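Phosphate-specific transport system accessory protein PhoU homolog (Streptococcus pneumoniae, PDB 2I0M) probably plays a role in regulating phosphate uptake as a cytoplasmic accessory protein, and forms a homodimer that binds zinc. Local coordinates at residues A[152-156]-A[190-195]; A[23-28]-A[127-131]. All coordinates share one frame; numbering follows the deposited sequence.

Contact 1 of 2, residues A[152-156]-A[190-195]. With ZN (zinc ion), chain B.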
ATOM      1  N   ASP A 152     -10.921   4.634   8.886  1.00 49.47           N
ATOM      2  CA  ASP A 152     -10.457   3.379   8.291  1.00 49.33           C
ATOM      3  C   ASP A 152     -10.782   2.155   9.148  1.00 49.48           C
ATOM      4  O   ASP A 152     -10.998   1.073   8.600  1.00 49.51           O
ATOM      5  CB  ASP A 152      -8.958   3.439   7.986  1.00 49.54           C
ATOM      6  CG  ASP A 152      -8.500   2.326   7.058  1.00 49.25           C
ATOM      7  OD1 ASP A 152      -9.069   2.159   5.962  1.00 46.84           O
ATOM      8  OD2 ASP A 152      -7.553   1.616   7.435  1.00 50.82           O
ATOM      9  N   GLU A 153     -10.811   2.319  10.476  1.00 49.45           N
ATOM     10  CA  GLU A 153     -11.323   1.276  11.381  1.00 49.91           C
ATOM     11  C   GLU A 153     -12.655   0.726  10.867  1.00 49.21           C
ATOM     12  O   GLU A 153     -12.824  -0.482  10.762  1.00 49.30           O
ATOM     13  CB  GLU A 153     -11.480   1.788  12.832  1.00 49.76           C
ATOM     14  CG  GLU A 153     -11.438   0.668  13.907  1.00 51.04           C
ATOM     15  CD  GLU A 153     -11.855   1.118  15.329  1.00 51.97           C
ATOM     16  OE1 GLU A 153     -11.960   2.338  15.603  1.00 55.61           O
ATOM     17  OE2 GLU A 153     -12.080   0.238  16.192  1.00 53.71           O
ATOM     18  N   GLN A 154     -13.580   1.621  10.517  1.00 48.83           N
ATOM     19  CA  GLN A 154     -14.895   1.221  10.001  1.00 48.64           C
ATOM     20  C   GLN A 154     -14.836   0.457   8.669  1.00 47.75           C
ATOM     21  O   GLN A 154     -15.579  -0.515   8.473  1.00 47.49           O
ATOM     22  CB  GLN A 154     -15.834   2.424   9.878  1.00 48.71           C
ATOM     23  CG  GLN A 154     -16.439   2.870  11.190  1.00 51.09           C
ATOM     24  CD  GLN A 154     -15.683   4.025  11.826  1.00 54.59           C
ATOM     25  OE1 GLN A 154     -14.906   3.829  12.772  1.00 55.60           O
ATOM     26  NE2 GLN A 154     -15.911   5.244  11.315  1.00 54.51           N
ATOM     27  N   ILE A 155     -13.971   0.909   7.762  1.00 46.69           N
ATOM     28  CA  ILE A 155     -13.772   0.226   6.487  1.00 46.00           C
ATOM     29  C   ILE A 155     -13.226  -1.193   6.664  1.00 46.10           C
ATOM     30  O   ILE A 155     -13.669  -2.120   5.974  1.00 45.98           O
ATOM     31  CB  ILE A 155     -12.991   1.099   5.482  1.00 46.11           C
ATOM     32  CG1 ILE A 155     -14.008   1.977   4.732  1.00 46.52           C
ATOM     33  CG2 ILE A 155     -12.230   0.261   4.464  1.00 45.45           C
ATOM     34  CD1 ILE A 155     -13.476   3.239   4.283  1.00 45.21           C
ATOM     35  N   ASP A 156     -12.304  -1.357   7.615  1.00 45.58           N
ATOM     36  CA  ASP A 156     -11.817  -2.667   8.016  1.00 45.29           C
ATOM     37  C   ASP A 156     -12.948  -3.569   8.516  1.00 44.86           C
ATOM     38  O   ASP A 156     -13.005  -4.747   8.167  1.00 44.64           O
ATOM     39  CB  ASP A 156     -10.717  -2.528   9.075  1.00 45.28           C
ATOM     40  CG  ASP A 156      -9.381  -2.088   8.480  1.00 46.27           C
ATOM     41  OD1 ASP A 156      -8.452  -1.760   9.262  1.00 47.25           O
ATOM     42  OD2 ASP A 156      -9.260  -2.070   7.230  1.00 45.59           O
ATOM     43  N   LEU A 190     -11.307  -1.683  -2.214  1.00 40.02           N
ATOM     44  CA  LEU A 190     -11.819  -0.588  -1.402  1.00 40.00           C
ATOM     45  C   LEU A 190     -11.042  -0.475  -0.110  1.00 40.66           C
ATOM     46  O   LEU A 190     -10.738   0.630   0.342  1.00 40.75           O
ATOM     47  CB  LEU A 190     -13.307  -0.791  -1.077  1.00 39.90           C
ATOM     48  CG  LEU A 190     -14.339  -0.341  -2.110  1.00 38.83           C
ATOM     49  CD1 LEU A 190     -15.746  -0.749  -1.702  1.00 37.05           C
ATOM     50  CD2 LEU A 190     -14.246   1.169  -2.301  1.00 38.89           C
ATOM     51  N   GLU A 191     -10.733  -1.622   0.493  1.00 41.17           N
ATOM     52  CA  GLU A 191      -9.989  -1.635   1.733  1.00 41.99           C
ATOM     53  C   GLU A 191      -8.591  -1.012   1.515  1.00 42.82           C
ATOM     54  O   GLU A 191      -8.170  -0.191   2.326  1.00 43.29           O
ATOM     55  CB  GLU A 191      -9.933  -3.057   2.319  1.00 42.06           C
ATOM     56  CG  GLU A 191      -9.476  -3.139   3.784  1.00 43.12           C
ATOM     57  CD  GLU A 191      -7.970  -2.921   3.967  1.00 43.58           C
ATOM     58  OE1 GLU A 191      -7.195  -3.260   3.045  1.00 43.45           O
ATOM     59  OE2 GLU A 191      -7.564  -2.411   5.036  1.00 44.05           O
ATOM     60  N   ARG A 192      -7.906  -1.385   0.423  1.00 43.55           N
ATOM     61  CA  ARG A 192      -6.609  -0.792   0.027  1.00 44.73           C
ATOM     62  C   ARG A 192      -6.683   0.699  -0.295  1.00 44.40           C
ATOM     63  O   ARG A 192      -5.851   1.477   0.177  1.00 44.76           O
ATOM     64  CB  ARG A 192      -5.992  -1.514  -1.180  1.00 45.34           C
ATOM     65  CG  ARG A 192      -5.680  -2.959  -0.976  1.00 48.83           C
ATOM     66  CD  ARG A 192      -4.551  -3.144   0.002  1.00 57.55           C
ATOM     67  NE  ARG A 192      -3.244  -3.043  -0.652  1.00 62.80           N
ATOM     68  CZ  ARG A 192      -2.548  -1.919  -0.745  1.00 65.87           C
ATOM     69  NH1 ARG A 192      -3.018  -0.793  -0.208  1.00 69.29           N
ATOM     70  NH2 ARG A 192      -1.375  -1.923  -1.351  1.00 67.84           N
ATOM     71  N   PHE A 193      -7.660   1.079  -1.116  1.00 44.20           N
ATOM     72  CA  PHE A 193      -7.993   2.483  -1.395  1.00 43.90           C
ATOM     73  C   PHE A 193      -7.991   3.315  -0.124  1.00 44.00           C
ATOM     74  O   PHE A 193      -7.319   4.338  -0.046  1.00 43.68           O
ATOM     75  CB  PHE A 193      -9.375   2.548  -2.059  1.00 43.68           C
ATOM     76  CG  PHE A 193      -9.787   3.910  -2.527  1.00 42.96           C
ATOM     77  CD1 PHE A 193      -9.377   4.391  -3.766  1.00 43.71           C
ATOM     78  CD2 PHE A 193     -10.653   4.684  -1.767  1.00 44.07           C
ATOM     79  CE1 PHE A 193      -9.804   5.652  -4.227  1.00 43.20           C
ATOM     80  CE2 PHE A 193     -11.078   5.945  -2.212  1.00 44.93           C
ATOM     81  CZ  PHE A 193     -10.650   6.425  -3.445  1.00 43.93           C
ATOM     82  N   ALA A 194      -8.730   2.846   0.875  1.00 44.39           N
ATOM     83  CA  ALA A 194      -8.884   3.558   2.140  1.00 44.85           C
ATOM     84  C   ALA A 194      -7.607   3.565   2.983  1.00 44.90           C
ATOM     85  O   ALA A 194      -7.312   4.539   3.667  1.00 45.49           O
ATOM     86  CB  ALA A 194     -10.062   2.991   2.930  1.00 44.53           C
ATOM     87  N   ASP A 195      -6.848   2.483   2.923  1.00 45.09           N
ATOM     88  CA  ASP A 195      -5.549   2.422   3.557  1.00 44.88           C
ATOM     89  C   ASP A 195      -4.592   3.496   3.020  1.00 43.43           C
ATOM     90  O   ASP A 195      -3.917   4.165   3.805  1.00 42.44           O
ATOM     91  CB  ASP A 195      -4.938   1.034   3.365  1.00 46.32           C
ATOM     92  CG  ASP A 195      -5.303   0.069   4.470  1.00 50.91           C
ATOM     93  OD1 ASP A 195      -5.751   0.522   5.552  1.00 56.63           O
ATOM     94  OD2 ASP A 195      -5.117  -1.166   4.270  1.00 57.07           O
TER
HETATM   95 ZN    ZN B 217      -7.824  -0.785   6.150  1.00 57.88          ZN

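Contact 2 of 2, residues A[23-28]-A[127-131]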
ATOM      1  N   VAL A  23      -8.701  11.122  -9.101  1.00 42.23           N
ATOM      2  CA  VAL A  23      -8.944   9.792  -8.491  1.00 42.52           C
ATOM      3  C   VAL A  23     -10.245   9.668  -7.697  1.00 42.36           C
ATOM      4  O   VAL A  23     -10.776   8.570  -7.594  1.00 42.17           O
ATOM      5  CB  VAL A  23      -7.696   9.085  -7.798  1.00 42.61           C
ATOM      6  CG1 VAL A  23      -6.456   9.947  -7.778  1.00 44.36           C
ATOM      7  CG2 VAL A  23      -8.016   8.496  -6.436  1.00 40.81           C
ATOM      8  N   LEU A  24     -10.757  10.784  -7.170  1.00 42.77           N
ATOM      9  CA  LEU A  24     -12.072  10.789  -6.511  1.00 43.32           C
ATOM     10  C   LEU A  24     -13.183  10.554  -7.528  1.00 43.77           C
ATOM     11  O   LEU A  24     -14.072   9.744  -7.297  1.00 44.28           O
ATOM     12  CB  LEU A  24     -12.323  12.074  -5.706  1.00 42.72           C
ATOM     13  CG  LEU A  24     -13.661  12.145  -4.950  1.00 42.90           C
ATOM     14  CD1 LEU A  24     -13.861  11.049  -3.906  1.00 42.19           C
ATOM     15  CD2 LEU A  24     -13.880  13.520  -4.311  1.00 43.01           C
ATOM     16  N   GLU A  25     -13.111  11.255  -8.654  1.00 44.14           N
ATOM     17  CA  GLU A  25     -14.018  11.027  -9.766  1.00 44.98           C
ATOM     18  C   GLU A  25     -14.021   9.590 -10.277  1.00 44.48           C
ATOM     19  O   GLU A  25     -15.089   9.010 -10.488  1.00 45.08           O
ATOM     20  CB  GLU A  25     -13.720  11.996 -10.909  1.00 45.39           C
ATOM     21  CG  GLU A  25     -14.169  13.422 -10.600  1.00 49.99           C
ATOM     22  CD  GLU A  25     -13.658  14.443 -11.610  1.00 55.88           C
ATOM     23  OE1 GLU A  25     -12.864  14.070 -12.516  1.00 58.38           O
ATOM     24  OE2 GLU A  25     -14.049  15.630 -11.486  1.00 57.55           O
ATOM     25  N   THR A  26     -12.845   9.009 -10.482  1.00 44.19           N
ATOM     26  CA  THR A  26     -12.794   7.643 -11.035  1.00 43.86           C
ATOM     27  C   THR A  26     -13.247   6.587 -10.027  1.00 43.75           C
ATOM     28  O   THR A  26     -13.796   5.568 -10.419  1.00 43.69           O
ATOM     29  CB  THR A  26     -11.452   7.270 -11.762  1.00 43.75           C
ATOM     30  OG1 THR A  26     -10.915   6.065 -11.208  1.00 44.47           O
ATOM     31  CG2 THR A  26     -10.432   8.361 -11.672  1.00 41.56           C
ATOM     32  N   ALA A  27     -13.036   6.857  -8.740  1.00 43.44           N
ATOM     33  CA  ALA A  27     -13.541   6.018  -7.666  1.00 43.41           C
ATOM     34  C   ALA A  27     -15.068   6.029  -7.673  1.00 43.49           C
ATOM     35  O   ALA A  27     -15.724   4.984  -7.632  1.00 43.11           O
ATOM     36  CB  ALA A  27     -12.985   6.501  -6.302  1.00 43.09           C
ATOM     37  N   SER A  28     -15.616   7.239  -7.731  1.00 44.23           N
ATOM     38  CA  SER A  28     -17.054   7.471  -7.905  1.00 45.01           C
ATOM     39  C   SER A  28     -17.654   6.768  -9.142  1.00 44.67           C
ATOM     40  O   SER A  28     -18.652   6.052  -9.027  1.00 44.41           O
ATOM     41  CB  SER A  28     -17.329   8.971  -7.934  1.00 44.52           C
ATOM     42  OG  SER A  28     -18.669   9.179  -8.312  1.00 48.38           O
ATOM     43  N   LEU A 127     -15.283   7.000  -0.373  1.00 42.36           N
ATOM     44  CA  LEU A 127     -15.375   8.245  -1.131  1.00 42.45           C
ATOM     45  C   LEU A 127     -15.296   9.478  -0.234  1.00 42.46           C
ATOM     46  O   LEU A 127     -14.562  10.411  -0.540  1.00 43.42           O
ATOM     47  CB  LEU A 127     -16.664   8.288  -1.936  1.00 41.99           C
ATOM     48  CG  LEU A 127     -16.774   7.348  -3.139  1.00 42.98           C
ATOM     49  CD1 LEU A 127     -18.077   7.670  -3.899  1.00 38.72           C
ATOM     50  CD2 LEU A 127     -15.575   7.492  -4.061  1.00 41.55           C
ATOM     51  N   SER A 128     -16.035   9.486   0.870  1.00 41.66           N
ATOM     52  CA  SER A 128     -16.117  10.699   1.660  1.00 41.48           C
ATOM     53  C   SER A 128     -14.808  10.955   2.396  1.00 40.79           C
ATOM     54  O   SER A 128     -14.432  12.099   2.603  1.00 41.25           O
ATOM     55  CB  SER A 128     -17.327  10.699   2.596  1.00 41.05           C
ATOM     56  OG  SER A 128     -17.083   9.928   3.743  1.00 42.63           O
ATOM     57  N   MET A 129     -14.108   9.884   2.746  1.00 40.54           N
ATOM     58  CA  MET A 129     -12.753   9.962   3.301  1.00 38.95           C
ATOM     59  C   MET A 129     -11.821  10.717   2.353  1.00 40.37           C
ATOM     60  O   MET A 129     -11.078  11.597   2.800  1.00 40.74           O
ATOM     61  CB  MET A 129     -12.198   8.565   3.601  1.00 39.27           C
ATOM     62  CG  MET A 129     -12.563   7.961   4.984  1.00 37.46           C
ATOM     63  SD  MET A 129     -12.081   6.184   5.132  1.00 34.02           S
ATOM     64  CE  MET A 129     -10.322   6.360   5.362  1.00 35.80           C
ATOM     65  N   LEU A 130     -11.857  10.396   1.053  1.00 40.70           N
ATOM     66  CA  LEU A 130     -11.006  11.096   0.090  1.00 41.19           C
ATOM     67  C   LEU A 130     -11.441  12.547  -0.105  1.00 41.89           C
ATOM     68  O   LEU A 130     -10.597  13.440  -0.180  1.00 42.89           O
ATOM     69  CB  LEU A 130     -10.982  10.380  -1.259  1.00 41.26           C
ATOM     70  CG  LEU A 130     -10.073  10.978  -2.334  1.00 40.67           C
ATOM     71  CD1 LEU A 130      -8.611  11.092  -1.818  1.00 39.34           C
ATOM     72  CD2 LEU A 130     -10.115  10.145  -3.605  1.00 42.16           C
ATOM     73  N   ALA A 131     -12.747  12.779  -0.200  1.00 41.91           N
ATOM     74  CA  ALA A 131     -13.285  14.129  -0.385  1.00 42.57           C
ATOM     75  C   ALA A 131     -12.925  15.019   0.806  1.00 42.79           C
ATOM     76  O   ALA A 131     -12.547  16.180   0.641  1.00 42.77           O
ATOM     77  CB  ALA A 131     -14.789  14.078  -0.587  1.00 42.02           C
TER

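Contact 1 of 2, residues A[152-156]-A[190-195]
A zinc ion is gripped by four carboxylates, Asp152 and Asp156 from one helix and Glu191 and Asp195 from the other. Glu191 OE2 is the closest ligand, 2.0 Å from the zinc. Asp156 OD2 follows at 2.2 Å from the metal, and Asp195 OD1 lies 2.5 Å from it. Asp152 OD2 is a long fourth partner, 2.7 Å from the zinc. Each carboxylate turns one oxygen to the metal and keeps the other farther off. Glu191 is bent at its second torsion (chi2 -75°), which turns OE2 toward the metal. The groups of Glu191 and Asp156 lie nearly coplanar, 26° apart, and bring Asp156 OD2 within 2.8 Å of Glu191 OE2. The carboxylate planes of Asp152 and Asp195 are steeply inclined to each other. The positive zinc would offset the repulsion of so many acceptors. Asp152 OD1 is buried without a polar partner in the model and rests 3.3 Å from Ala194 CB. Beside the acidic cluster, Ile155 CD1 packs on the same methyl, Ala194 CB, at 3.7 Å. The short segments run nearly antiparallel (166°) with axes 9.8 Å apart, a spacing consistent with the small Ala194 at the interface. Helix 117-136 covers the apolar side, with Ser126 against Ile155. Asp195 also packs on Arg192 of the second subunit. Acidic residues four apart on two neighbouring antiparallel helices, here Asp152 with Asp156 and Glu191 with Asp195, form the E(D)XXXD metal site characteristic of PhoU proteins.

Contact 2 of 2, residues A[23-28]-A[127-131]
Leu24 of helix 5-35 sits among Leu127, Leu130 and Ala131 of helix 117-136, and it buries more surface here than any other residue. Its CG stands anti to the backbone N (chi1 -178°), which sends both methyls across to the other helix. CD1 comes against the backbone of that helix, with Leu24 CD1 3.5 Å from Leu127 O. The other branch lies over the alanine, Leu24 CD2 being 3.9 Å from Ala131 CB. Leu127 answers from helix 117-136. Its CD2 methyl drops onto the next turn of helix 5-35, with Leu127 CD2 3.6 Å from Ala27 CB and also close to Ser28 N. Leu130 slides past Leu24 in the opposite direction. Leu130 CD2 presses on the root of that side chain, 3.6 Å from Leu24 CB. The same methyl also meets Val23, with Leu130 CD2 3.9 Å from Val23 CG2, and these two side chains cross at about a right angle. The helices run nearly antiparallel (168°), and their axes approach to 10.2 Å. Met93 of helix 74-105 and Phe193 of helix 177-209 also pack on Leu130, which ties the pair into the helical bundle. The contact is made mainly by aliphatic side chains, some of them against backbone atoms, without polar bonds between the segments. This is consistent with van der Waals packing and the hydrophobic effect as the main attraction between the two segments.

Both contacts join nearly antiparallel helices of one all-helical chain, but with different chemistry. Contact 1 lies within the second PhoU domain and gathers acidic side chains round a metal, with Asp156, Glu191 and Asp195 partly exposed, beside the second subunit. Contact 2 is aliphatic, lies slightly nearer the centre of the chain, and links the first PhoU domain to the second. Each is only partly buried. Their centres are about 13 Å apart, and the four helices involved are all different. Side chains nevertheless bridge them. Met129 SD lies 3.4 Å from Ile155 CD1. Phe193, on the same helix as Glu191 and Asp195, reaches Ala27 of contact 2, with Phe193 CZ 3.7 Å from Ala27 CB.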